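Local atomic coordinates of NADP-dependent 2-hydroxyacid dehydrogenase (Rhizobium etli, PDB entry 4XCV), a protein that probably catalyses the NADP(H)-dependent interconversion of D-2-hydroxyacids and 2-oxoacids, and binds NADPH. Residues G31-A36 / R41-S46; T48-L53 / R303-E308; K217-D222 / G226-I231; I301-F304 / L310-V313. One frame throughout, in Å; residues are numbered along the deposited sequence.

Contact 1: G31-A36 / R41-S46; sequences GSINLA and RERDFS
Ile33 branches at CB so that each arm meets a different partner in segment 41-46. CG2, placed anti to the backbone N (chi1 of CG1 -57°), lies 3.6 Å from Phe45 CE1, oblique to the ring. CG1 takes the other direction and lies over one face of the Arg43 guanidinium, 3.6 Å from Arg43 CZ. The tip atom CD1 bridges the two, 3.8 Å from Arg43 CZ and equally far from Phe45 CD1. Ile33 belongs to strand 32-34, an outermost strand of the five-stranded parallel sheet, and the chain running from it toward strand 50-54 folds back here to cover that edge. Just past the strand, Leu35 brings CD2 to the rim of the Phe45 ring, near its plane and 3.6 Å from Phe45 CZ. Polar links run through solvent at the guanidinium edge: one water accepts from Arg43 NH2 and donates to Ser32 O at 2.8 Å, and a second accepts from NH1 but holds Ser32 O weakly. Arg43 NH1 is also hydrogen-bonded to Asn40. Within segment 41-46, Arg43 O lies over one face of the Phe45 ring, while Ser46 N closes an Asx turn on Asp44 OD1 at 2.8 Å.

Contact 2: T48-L53 / R303-E308; sequences TEYALL and RFERGE
Tyr50 OH gives its proton to Glu305 OE2 at 2.8 Å, the single hydrogen bond between strand residue and helix end. The carboxylate oxygen is met on its anti side, 20° out of the carboxylate plane, and lies at the edge of the phenol ring. Packing is closest around this hydroxyl: Phe304 CD2 comes within 3.4 Å of Tyr50 OH, and Tyr50 CE1 lies 3.8 Å from the same carbon. The two rings stand nearly perpendicular, planes at 84°, yet meet obliquely. With CG beside its backbone N (chi1 -48°), Tyr50 has Glu49 CB over one ring face. Toward Glu49 the contact is looser: Glu49 OE1 and Glu305 OE2 stay 4.2 Å apart, and their like charges are probably offset by Arg5, which forms salt bridges to both; Lys68 and Arg30 add further positive partners. A phenylalanine in place of Tyr50 would probably leave Glu305 OE2 without its phenolic donor and dependent on the arginines. Beyond the contact, exposed Gly307 ends the helix in a Schellman motif, and Arg306 NH2 bridges to Glu308 OE1 at 2.9 Å. The arrangement thus places the C-terminal end of helix 292-305 against strand 50-54, with Ile301 of that helix on Tyr50 and Val69 of neighbouring strand 69-72 touching both Tyr50 and Phe304.

Contact 3: K217-D222 / G226-I231; sequences KKLRRD and GQPVFI
Pro228 lays its ring carbons against the CB of Leu219 and the carbonyl oxygen of Arg220. The setting is the Rossmann-type nucleotide-binding domain: segment 217-222 follows helix 213-216, and segment 226-231 leads into strand 229-232 of the seven-stranded parallel sheet, making this the return from helix to strand in an alpha-beta unit. The apolar part is narrow but close, with Pro228 CG 3.6 Å from Leu219 CB and the two side chains meeting at a slant. Leu219 has CG beside its backbone N (chi1 -72°), and its CD1 is 4.2 Å from Pro228 CB, so the proline meets chiefly the base of the leucine. Leu191 of helix 187-192 and Leu197 of strand 196-199 also touch Leu219, joining the pair to the interior of the domain. Arg220 O, from the same segment, borders the ring next to Leu219, 3.4 Å from Pro228 CG and 3.5 Å from Pro228 CB. The backbone of Arg220 is hydrogen-bonded to Thr194. Nearer the surface, the loop turns to backbone and solvent chemistry. Gly226 has phi 91°, a setting in which a side-chain carbon would press on the preceding carbonyl oxygen. Arg221 O and Gly226 O are both acceptors, only 3.1 Å apart, and cannot bond to each other. A water donates to Arg220 O at 2.8 Å and, weakly, to Gly226 O at 2.9 Å.

Contact 4: I301-F304 / L310-V313; sequences IARF and LQFV
The backbones draw together where helical Phe304 comes nearest to Leu310 of the following loop, their CA atoms 6.1 Å apart, the chain having turned roughly at right angles between them. At this turn, the Arg303 guanidinium and the Gln311 amide lie flat on one another, their planes only 4° apart. Gln311 NE2 sits over the centre of the guanidinium face, 3.5 Å from Arg303 CZ. The amide carbon follows the same face, with Gln311 CD 3.6 Å from Arg303 NE. This is a stack of two flat polar groups with no hydrogen bond between them, and the bend at chi3 of Arg303 (62°) helps turn its guanidinium to the amide. Arg303 NH2 is hydrogen-bonded to Pro309 O. Gln311 itself is tied to the helix through its backbone N, which bonds to Gln300 OE1. With an alanine here in place of Arg303, the Gln311 amide would probably lose its flat partner and Pro309 O its side-chain donor, leaving the loop less firmly fixed to the helix. The apolar half pairs Phe304 with Leu310. Phe304 CD1 meets Leu310 CG at a slant, 3.9 Å away, and Leu310 CD2 lies 4.0 Å from Phe304 CB. Val69 of strand 69-72 touches both residues, connecting this outer layer to the sheet. The arrangement belongs to the C-terminal end of helix 292-305, whose Schellman motif at Gly307 leads into a loop held against the last helical turn by a guanidinium-amide stack, at the surface of the domain built on the five-stranded parallel sheet.

Contacts 1, 2 and 4 gather on one side of the chain's centre, around the five-stranded sheet, while contact 3 belongs to the seven-stranded sheet on the opposite side, about 51 Å from contact 1 between centres. Contacts 2 and 4 share helix 292-305 and touch, Tyr50 CD2 lying 3.6 Å from Ile301 CD1. Contacts 1 and 2 both reach the same sheet through strands 32-34 and 50-54. Contact 4 lies at the surface; the other three are partly buried. Their chemistry differs: apolar packing with a water-bridged arginine in contact 1, a phenol-carboxylate hydrogen bond beside arginine salt bridges in contact 2, proline packing in contact 3 and a flat polar stack in contact 4.

Contact 1: G31-A36 / R41-S46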
loop_
_atom_site.group_PDB
_atom_site.type_symbol
_atom_site.label_atom_id
_atom_site.label_comp_id
_atom_site.label_asym_id
_atom_site.label_seq_id
_atom_site.Cartn_x
_atom_site.Cartn_y
_atom_site.Cartn_z
ATOM N N GLY A 31 27.504 26.939 -17.500
ATOM C CA GLY A 31 27.695 27.318 -16.106
ATOM C C GLY A 31 26.483 27.940 -15.491
ATOM O O GLY A 31 25.379 28.005 -16.071
ATOM N N SER A 32 26.682 28.384 -14.256
ATOM C CA SER A 32 25.632 28.961 -13.444
ATOM C C SER A 32 26.143 30.131 -12.661
ATOM O O SER A 32 27.354 30.292 -12.405
ATOM C CB SER A 32 25.017 27.921 -12.502
ATOM O OG SER A 32 25.999 27.291 -11.731
ATOM N N ILE A 33 25.191 30.949 -12.227
ATOM C CA ILE A 33 25.417 32.094 -11.319
ATOM C C ILE A 33 24.657 31.776 -10.035
ATOM O O ILE A 33 23.412 31.880 -9.996
ATOM C CB ILE A 33 24.912 33.423 -11.885
ATOM C CG1 ILE A 33 25.565 33.701 -13.220
ATOM C CG2 ILE A 33 25.238 34.553 -10.897
ATOM C CD1 ILE A 33 25.106 34.964 -13.910
ATOM N N ASN A 34 25.370 31.358 -8.999
ATOM C CA ASN A 34 24.736 31.012 -7.745
ATOM C C ASN A 34 24.612 32.288 -6.906
ATOM O O ASN A 34 25.617 32.809 -6.417
ATOM C CB ASN A 34 25.534 29.947 -7.022
ATOM C CG ASN A 34 24.875 29.503 -5.745
ATOM O OD1 ASN A 34 23.850 30.043 -5.330
ATOM N ND2 ASN A 34 25.465 28.477 -5.128
ATOM N N LEU A 35 23.392 32.791 -6.729
ATOM C CA LEU A 35 23.184 34.030 -5.970
ATOM C C LEU A 35 23.514 33.878 -4.484
ATOM O O LEU A 35 23.635 34.927 -3.792
ATOM C CB LEU A 35 21.764 34.545 -6.139
ATOM C CG LEU A 35 21.591 35.457 -7.363
ATOM C CD1 LEU A 35 20.226 36.103 -7.416
ATOM C CD2 LEU A 35 22.603 36.591 -7.361
ATOM N N ALA A 36 23.704 32.658 -3.971
ATOM C CA ALA A 36 24.176 32.499 -2.575
ATOM C C ALA A 36 25.644 32.887 -2.385
ATOM O O ALA A 36 26.116 33.088 -1.245
ATOM C CB ALA A 36 23.961 31.068 -2.110
ATOM N N ARG A 41 27.391 39.339 -5.689
ATOM C CA ARG A 41 26.600 40.475 -5.207
ATOM C C ARG A 41 26.432 41.570 -6.239
ATOM O O ARG A 41 25.367 42.229 -6.285
ATOM C CB ARG A 41 27.236 41.055 -3.945
ATOM C CG ARG A 41 26.857 40.278 -2.728
ATOM C CD ARG A 41 27.405 40.888 -1.430
ATOM N NE ARG A 41 27.255 39.868 -0.386
ATOM C CZ ARG A 41 27.762 39.929 0.833
ATOM N NH1 ARG A 41 28.464 40.992 1.218
ATOM N NH2 ARG A 41 27.535 38.922 1.687
ATOM N N GLU A 42 27.453 41.771 -7.059
ATOM C CA GLU A 42 27.407 42.779 -8.092
ATOM C C GLU A 42 27.568 42.216 -9.495
ATOM O O GLU A 42 27.940 42.886 -10.420
ATOM C CB GLU A 42 28.440 43.852 -7.817
ATOM C CG GLU A 42 28.117 44.784 -6.636
ATOM C CD GLU A 42 28.489 44.248 -5.257
ATOM O OE1 GLU A 42 29.380 43.375 -5.146
ATOM O OE2 GLU A 42 27.890 44.710 -4.253
ATOM N N ARG A 43 27.201 40.955 -9.649
ATOM C CA ARG A 43 27.277 40.296 -10.937
ATOM C C ARG A 43 26.365 40.966 -11.949
ATOM O O ARG A 43 25.227 41.320 -11.615
ATOM C CB ARG A 43 26.840 38.845 -10.748
ATOM C CG ARG A 43 27.014 37.936 -11.935
ATOM C CD ARG A 43 28.430 37.540 -12.162
ATOM N NE ARG A 43 28.548 36.581 -13.255
ATOM C CZ ARG A 43 28.834 35.282 -13.135
ATOM N NH1 ARG A 43 29.021 34.639 -11.981
ATOM N NH2 ARG A 43 28.958 34.584 -14.247
ATOM N N ASP A 44 26.843 41.133 -13.176
ATOM C CA ASP A 44 26.062 41.632 -14.328
ATOM C C ASP A 44 25.157 40.507 -14.848
ATOM O O ASP A 44 25.659 39.489 -15.305
ATOM C CB ASP A 44 27.049 42.092 -15.406
ATOM C CG ASP A 44 26.416 42.785 -16.556
ATOM O OD1 ASP A 44 25.189 42.707 -16.680
ATOM O OD2 ASP A 44 27.168 43.537 -17.255
ATOM N N PHE A 45 23.835 40.711 -14.801
ATOM C CA PHE A 45 22.851 39.767 -15.372
ATOM C C PHE A 45 22.262 40.277 -16.682
ATOM O O PHE A 45 21.177 39.792 -17.091
ATOM C CB PHE A 45 21.674 39.498 -14.393
ATOM C CG PHE A 45 22.100 38.987 -13.063
ATOM C CD1 PHE A 45 23.144 38.108 -12.932
ATOM C CD2 PHE A 45 21.438 39.375 -11.917
ATOM C CE1 PHE A 45 23.585 37.706 -11.684
ATOM C CE2 PHE A 45 21.858 38.944 -10.662
ATOM C CZ PHE A 45 22.950 38.111 -10.554
ATOM N N SER A 46 22.918 41.179 -17.386
ATOM C CA SER A 46 22.337 41.684 -18.622
ATOM C C SER A 46 22.120 40.607 -19.691
ATOM O O SER A 46 21.198 40.735 -20.486
ATOM C CB SER A 46 23.111 42.881 -19.154
ATOM O OG SER A 46 24.377 42.506 -19.613
HETATM O O HOH W 1 29.023 31.631 -14.280
HETATM O O HOH W 2 30.255 32.029 -11.776
#

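Contact 2: T48-L53 / R303-E308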
loop_
_atom_site.group_PDB
_atom_site.type_symbol
_atom_site.label_atom_id
_atom_site.label_comp_id
_atom_site.label_asym_id
_atom_site.label_seq_id
_atom_site.Cartn_x
_atom_site.Cartn_y
_atom_site.Cartn_z
ATOM N N THR A 48 21.618 37.303 -19.036
ATOM C CA THR A 48 20.985 36.125 -18.480
ATOM C C THR A 48 19.645 35.839 -19.129
ATOM O O THR A 48 18.817 36.717 -19.198
ATOM C CB THR A 48 20.831 36.319 -16.960
ATOM O OG1 THR A 48 22.097 36.726 -16.423
ATOM C CG2 THR A 48 20.311 35.012 -16.317
ATOM N N GLU A 49 19.479 34.600 -19.588
ATOM C CA GLU A 49 18.270 34.114 -20.281
ATOM C C GLU A 49 17.356 33.333 -19.377
ATOM O O GLU A 49 16.130 33.365 -19.566
ATOM C CB GLU A 49 18.659 33.167 -21.439
ATOM C CG GLU A 49 19.587 33.767 -22.439
ATOM C CD GLU A 49 19.887 32.798 -23.523
ATOM O OE1 GLU A 49 20.606 31.806 -23.320
ATOM O OE2 GLU A 49 19.308 33.019 -24.600
ATOM N N TYR A 50 17.925 32.528 -18.483
ATOM C CA TYR A 50 17.132 31.585 -17.691
ATOM C C TYR A 50 17.442 31.792 -16.228
ATOM O O TYR A 50 18.628 31.946 -15.851
ATOM C CB TYR A 50 17.462 30.144 -18.084
ATOM C CG TYR A 50 17.461 29.898 -19.568
ATOM C CD1 TYR A 50 16.305 30.089 -20.323
ATOM C CD2 TYR A 50 18.595 29.486 -20.217
ATOM C CE1 TYR A 50 16.300 29.864 -21.689
ATOM C CE2 TYR A 50 18.595 29.240 -21.578
ATOM C CZ TYR A 50 17.458 29.447 -22.323
ATOM O OH TYR A 50 17.446 29.190 -23.684
ATOM N N ALA A 51 16.411 31.752 -15.384
ATOM C CA ALA A 51 16.574 31.862 -13.939
ATOM C C ALA A 51 15.838 30.716 -13.278
ATOM O O ALA A 51 14.640 30.500 -13.554
ATOM C CB ALA A 51 16.059 33.172 -13.434
ATOM N N LEU A 52 16.501 30.051 -12.353
ATOM C CA LEU A 52 15.970 28.980 -11.505
ATOM C C LEU A 52 15.826 29.578 -10.114
ATOM O O LEU A 52 16.834 29.944 -9.480
ATOM C CB LEU A 52 16.941 27.803 -11.517
ATOM C CG LEU A 52 16.659 26.664 -10.570
ATOM C CD1 LEU A 52 15.248 26.118 -10.736
ATOM C CD2 LEU A 52 17.716 25.597 -10.756
ATOM N N LEU A 53 14.575 29.708 -9.653
ATOM C CA LEU A 53 14.233 30.507 -8.497
ATOM C C LEU A 53 13.399 29.748 -7.483
ATOM O O LEU A 53 12.430 29.046 -7.823
ATOM C CB LEU A 53 13.442 31.732 -9.007
ATOM C CG LEU A 53 14.105 32.627 -10.079
ATOM C CD1 LEU A 53 13.204 33.831 -10.373
ATOM C CD2 LEU A 53 15.476 33.094 -9.657
ATOM N N ARG A 303 14.893 21.775 -25.045
ATOM C CA ARG A 303 13.684 21.886 -25.878
ATOM C C ARG A 303 13.535 23.303 -26.382
ATOM O O ARG A 303 13.306 23.532 -27.570
ATOM C CB ARG A 303 12.454 21.543 -25.074
ATOM C CG ARG A 303 12.320 20.078 -24.763
ATOM C CD ARG A 303 11.122 19.813 -23.873
ATOM N NE ARG A 303 9.884 20.210 -24.533
ATOM C CZ ARG A 303 9.199 19.443 -25.351
ATOM N NH1 ARG A 303 9.583 18.193 -25.648
ATOM N NH2 ARG A 303 8.119 19.946 -25.985
ATOM N N PHE A 304 13.666 24.261 -25.473
ATOM C CA PHE A 304 13.494 25.690 -25.832
ATOM C C PHE A 304 14.474 26.123 -26.935
ATOM O O PHE A 304 14.097 26.815 -27.893
ATOM C CB PHE A 304 13.683 26.557 -24.596
ATOM C CG PHE A 304 13.283 28.003 -24.767
ATOM C CD1 PHE A 304 11.957 28.392 -24.784
ATOM C CD2 PHE A 304 14.236 28.975 -24.814
ATOM C CE1 PHE A 304 11.611 29.727 -24.897
ATOM C CE2 PHE A 304 13.889 30.324 -24.898
ATOM C CZ PHE A 304 12.587 30.690 -24.931
ATOM N N GLU A 305 15.709 25.650 -26.838
ATOM C CA GLU A 305 16.785 25.993 -27.790
ATOM C C GLU A 305 16.671 25.241 -29.129
ATOM O O GLU A 305 17.270 25.662 -30.141
ATOM C CB GLU A 305 18.144 25.839 -27.127
ATOM C CG GLU A 305 18.291 26.908 -26.025
ATOM C CD GLU A 305 19.604 26.926 -25.287
ATOM O OE1 GLU A 305 20.426 25.995 -25.441
ATOM O OE2 GLU A 305 19.739 27.879 -24.482
ATOM N N ARG A 306 15.874 24.152 -29.168
ATOM C CA ARG A 306 15.488 23.507 -30.462
ATOM C C ARG A 306 14.207 24.144 -31.021
ATOM O O ARG A 306 13.725 23.741 -32.099
ATOM C CB ARG A 306 15.346 21.956 -30.281
ATOM C CG ARG A 306 16.635 21.176 -30.008
ATOM C CD ARG A 306 16.545 19.637 -30.257
ATOM N NE ARG A 306 15.443 19.147 -29.504
ATOM C CZ ARG A 306 15.521 18.709 -28.253
ATOM N NH1 ARG A 306 16.694 18.403 -27.687
ATOM N NH2 ARG A 306 14.384 18.485 -27.608
ATOM N N GLY A 307 13.624 25.138 -30.344
ATOM C CA GLY A 307 12.389 25.795 -30.789
ATOM C C GLY A 307 11.104 25.083 -30.435
ATOM O O GLY A 307 10.006 25.475 -30.929
ATOM N N GLU A 308 11.215 24.059 -29.587
ATOM C CA GLU A 308 10.062 23.327 -29.129
ATOM C C GLU A 308 9.395 23.979 -27.941
ATOM O O GLU A 308 10.023 24.764 -27.226
ATOM C CB GLU A 308 10.511 21.907 -28.757
ATOM C CG GLU A 308 11.002 21.163 -29.989
ATOM C CD GLU A 308 11.447 19.743 -29.678
ATOM O OE1 GLU A 308 11.853 19.489 -28.524
ATOM O OE2 GLU A 308 11.251 18.871 -30.573
#

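Contact 3: K217-D222 / G226-I231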
loop_
_atom_site.group_PDB
_atom_site.type_symbol
_atom_site.label_atom_id
_atom_site.label_comp_id
_atom_site.label_asym_id
_atom_site.label_seq_id
_atom_site.Cartn_x
_atom_site.Cartn_y
_atom_site.Cartn_z
ATOM N N LYS A 217 -17.425 17.923 7.600
ATOM C CA LYS A 217 -18.812 17.535 7.914
ATOM C C LYS A 217 -19.614 17.111 6.693
ATOM O O LYS A 217 -20.728 16.578 6.863
ATOM C CB LYS A 217 -19.529 18.656 8.664
ATOM C CG LYS A 217 -19.060 18.838 10.101
ATOM C CD LYS A 217 -19.641 20.095 10.694
ATOM C CE LYS A 217 -18.860 20.561 11.897
ATOM N NZ LYS A 217 -18.527 19.487 12.865
ATOM N N LYS A 218 -19.094 17.359 5.476
ATOM C CA LYS A 218 -19.773 16.939 4.233
ATOM C C LYS A 218 -19.337 15.569 3.719
ATOM O O LYS A 218 -19.987 14.993 2.854
ATOM C CB LYS A 218 -19.557 17.989 3.161
ATOM C CG LYS A 218 -20.350 19.254 3.452
ATOM C CD LYS A 218 -20.050 20.292 2.394
ATOM C CE LYS A 218 -20.757 21.602 2.607
ATOM N NZ LYS A 218 -20.004 22.597 1.782
ATOM N N LEU A 219 -18.275 15.007 4.275
ATOM C CA LEU A 219 -17.807 13.687 3.847
ATOM C C LEU A 219 -18.798 12.620 4.241
ATOM O O LEU A 219 -19.619 12.804 5.159
ATOM C CB LEU A 219 -16.444 13.390 4.474
ATOM C CG LEU A 219 -15.307 14.220 3.876
ATOM C CD1 LEU A 219 -14.036 14.116 4.723
ATOM C CD2 LEU A 219 -15.023 13.824 2.440
ATOM N N ARG A 220 -18.731 11.485 3.560
ATOM C CA ARG A 220 -19.702 10.440 3.771
ATOM C C ARG A 220 -19.662 9.930 5.235
ATOM O O ARG A 220 -18.579 9.525 5.712
ATOM C CB ARG A 220 -19.525 9.306 2.767
ATOM C CG ARG A 220 -20.581 8.246 2.964
ATOM C CD ARG A 220 -20.963 7.498 1.714
ATOM N NE ARG A 220 -19.874 6.728 1.148
ATOM C CZ ARG A 220 -19.953 6.123 -0.028
ATOM N NH1 ARG A 220 -21.081 6.214 -0.743
ATOM N NH2 ARG A 220 -18.925 5.431 -0.508
ATOM N N ARG A 221 -20.838 9.911 5.893
ATOM C CA ARG A 221 -20.940 9.493 7.323
ATOM C C ARG A 221 -21.373 8.033 7.497
ATOM O O ARG A 221 -21.235 7.487 8.608
ATOM C CB ARG A 221 -21.916 10.378 8.079
ATOM C CG ARG A 221 -21.402 11.786 8.289
ATOM C CD ARG A 221 -22.511 12.730 8.685
ATOM N NE ARG A 221 -21.961 14.080 8.770
ATOM C CZ ARG A 221 -22.493 15.089 9.441
ATOM N NH1 ARG A 221 -23.629 14.940 10.131
ATOM N NH2 ARG A 221 -21.870 16.250 9.430
ATOM N N ASP A 222 -21.922 7.404 6.465
ATOM C CA ASP A 222 -22.478 6.080 6.655
ATOM C C ASP A 222 -21.779 5.052 5.788
ATOM O O ASP A 222 -22.391 4.084 5.337
ATOM C CB ASP A 222 -23.997 6.096 6.417
ATOM C CG ASP A 222 -24.388 6.446 4.976
ATOM O OD1 ASP A 222 -23.517 6.844 4.162
ATOM O OD2 ASP A 222 -25.597 6.331 4.663
ATOM N N GLY A 226 -16.917 3.537 8.596
ATOM C CA GLY A 226 -17.541 4.076 9.788
ATOM C C GLY A 226 -17.514 5.592 9.775
ATOM O O GLY A 226 -18.571 6.252 9.712
ATOM N N GLN A 227 -16.302 6.141 9.880
ATOM C CA GLN A 227 -16.067 7.581 9.861
ATOM C C GLN A 227 -15.073 7.868 8.748
ATOM O O GLN A 227 -14.157 7.077 8.512
ATOM C CB GLN A 227 -15.516 8.067 11.183
ATOM C CG GLN A 227 -16.488 7.874 12.363
ATOM C CD GLN A 227 -15.796 7.829 13.729
ATOM O OE1 GLN A 227 -14.769 7.166 13.903
ATOM N NE2 GLN A 227 -16.400 8.471 14.723
ATOM N N PRO A 228 -15.271 8.970 8.019
ATOM C CA PRO A 228 -14.394 9.251 6.900
ATOM C C PRO A 228 -13.013 9.738 7.290
ATOM O O PRO A 228 -12.758 10.130 8.425
ATOM C CB PRO A 228 -15.166 10.328 6.131
ATOM C CG PRO A 228 -15.919 11.047 7.191
ATOM C CD PRO A 228 -16.282 10.011 8.207
ATOM N N VAL A 229 -12.088 9.645 6.341
ATOM C CA VAL A 229 -10.671 9.952 6.563
ATOM C C VAL A 229 -10.197 11.068 5.660
ATOM O O VAL A 229 -10.605 11.140 4.507
ATOM C CB VAL A 229 -9.853 8.670 6.289
ATOM C CG1 VAL A 229 -8.366 8.899 6.340
ATOM C CG2 VAL A 229 -10.236 7.613 7.303
ATOM N N PHE A 230 -9.328 11.924 6.206
ATOM C CA PHE A 230 -8.732 13.026 5.473
ATOM C C PHE A 230 -7.251 12.792 5.236
ATOM O O PHE A 230 -6.496 12.635 6.193
ATOM C CB PHE A 230 -8.925 14.341 6.241
ATOM C CG PHE A 230 -8.246 15.526 5.606
ATOM C CD1 PHE A 230 -8.536 15.882 4.291
ATOM C CD2 PHE A 230 -7.304 16.211 6.290
ATOM C CE1 PHE A 230 -7.872 16.970 3.719
ATOM C CE2 PHE A 230 -6.652 17.279 5.718
ATOM C CZ PHE A 230 -6.952 17.657 4.460
ATOM N N ILE A 231 -6.833 12.824 3.963
ATOM C CA ILE A 231 -5.455 12.658 3.581
ATOM C C ILE A 231 -5.027 13.894 2.795
ATOM O O ILE A 231 -5.754 14.296 1.875
ATOM C CB ILE A 231 -5.258 11.376 2.767
ATOM C CG1 ILE A 231 -5.680 10.159 3.617
ATOM C CG2 ILE A 231 -3.830 11.266 2.245
ATOM C CD1 ILE A 231 -5.483 8.824 2.914
HETATM O O HOH W 3 -18.549 7.029 6.948
#

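Contact 4: I301-F304 / L310-V313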
loop_
_atom_site.group_PDB
_atom_site.type_symbol
_atom_site.label_atom_id
_atom_site.label_comp_id
_atom_site.label_asym_id
_atom_site.label_seq_id
_atom_site.Cartn_x
_atom_site.Cartn_y
_atom_site.Cartn_z
ATOM N N ILE A 301 15.516 23.640 -21.187
ATOM C CA ILE A 301 16.365 24.560 -21.973
ATOM C C ILE A 301 16.658 23.932 -23.325
ATOM O O ILE A 301 16.609 24.666 -24.340
ATOM C CB ILE A 301 17.651 24.879 -21.185
ATOM C CG1 ILE A 301 17.330 25.818 -20.049
ATOM C CG2 ILE A 301 18.711 25.522 -22.096
ATOM C CD1 ILE A 301 18.481 26.044 -19.061
ATOM N N ALA A 302 16.983 22.629 -23.349
ATOM C CA ALA A 302 17.294 21.977 -24.638
ATOM C C ALA A 302 16.083 22.062 -25.563
ATOM O O ALA A 302 16.237 22.387 -26.737
ATOM C CB ALA A 302 17.710 20.536 -24.427
ATOM N N ARG A 303 14.893 21.775 -25.045
ATOM C CA ARG A 303 13.684 21.886 -25.878
ATOM C C ARG A 303 13.535 23.303 -26.382
ATOM O O ARG A 303 13.306 23.532 -27.570
ATOM C CB ARG A 303 12.454 21.543 -25.074
ATOM C CG ARG A 303 12.320 20.078 -24.763
ATOM C CD ARG A 303 11.122 19.813 -23.873
ATOM N NE ARG A 303 9.884 20.210 -24.533
ATOM C CZ ARG A 303 9.199 19.443 -25.351
ATOM N NH1 ARG A 303 9.583 18.193 -25.648
ATOM N NH2 ARG A 303 8.119 19.946 -25.985
ATOM N N PHE A 304 13.666 24.261 -25.473
ATOM C CA PHE A 304 13.494 25.690 -25.832
ATOM C C PHE A 304 14.474 26.123 -26.935
ATOM O O PHE A 304 14.097 26.815 -27.893
ATOM C CB PHE A 304 13.683 26.557 -24.596
ATOM C CG PHE A 304 13.283 28.003 -24.767
ATOM C CD1 PHE A 304 11.957 28.392 -24.784
ATOM C CD2 PHE A 304 14.236 28.975 -24.814
ATOM C CE1 PHE A 304 11.611 29.727 -24.897
ATOM C CE2 PHE A 304 13.889 30.324 -24.898
ATOM C CZ PHE A 304 12.587 30.690 -24.931
ATOM N N LEU A 310 8.072 24.724 -24.276
ATOM C CA LEU A 310 8.307 24.399 -22.885
ATOM C C LEU A 310 7.165 23.578 -22.351
ATOM O O LEU A 310 5.997 23.777 -22.764
ATOM C CB LEU A 310 8.432 25.636 -22.061
ATOM C CG LEU A 310 9.656 26.516 -22.303
ATOM C CD1 LEU A 310 9.397 27.938 -21.778
ATOM C CD2 LEU A 310 10.951 25.952 -21.719
ATOM N N GLN A 311 7.478 22.653 -21.479
ATOM C CA GLN A 311 6.467 21.847 -20.790
ATOM C C GLN A 311 6.249 22.371 -19.364
ATOM O O GLN A 311 7.100 23.030 -18.791
ATOM C CB GLN A 311 6.922 20.390 -20.775
ATOM C CG GLN A 311 7.045 19.803 -22.163
ATOM C CD GLN A 311 7.720 18.478 -22.225
ATOM O OE1 GLN A 311 8.691 18.210 -21.524
ATOM N NE2 GLN A 311 7.218 17.628 -23.126
ATOM N N PHE A 312 5.117 22.035 -18.771
ATOM C CA PHE A 312 4.839 22.334 -17.366
ATOM C C PHE A 312 4.791 23.839 -17.099
ATOM O O PHE A 312 5.167 24.295 -16.006
ATOM C CB PHE A 312 5.831 21.625 -16.418
ATOM C CG PHE A 312 6.095 20.205 -16.779
ATOM C CD1 PHE A 312 5.072 19.257 -16.740
ATOM C CD2 PHE A 312 7.334 19.825 -17.230
ATOM C CE1 PHE A 312 5.337 17.950 -17.100
ATOM C CE2 PHE A 312 7.603 18.518 -17.571
ATOM C CZ PHE A 312 6.602 17.598 -17.536
ATOM N N VAL A 313 4.330 24.594 -18.074
ATOM C CA VAL A 313 4.192 26.030 -17.942
ATOM C C VAL A 313 2.954 26.328 -17.134
ATOM O O VAL A 313 1.881 25.744 -17.391
ATOM C CB VAL A 313 4.135 26.734 -19.296
ATOM C CG1 VAL A 313 3.940 28.238 -19.150
ATOM C CG2 VAL A 313 5.379 26.426 -20.131
#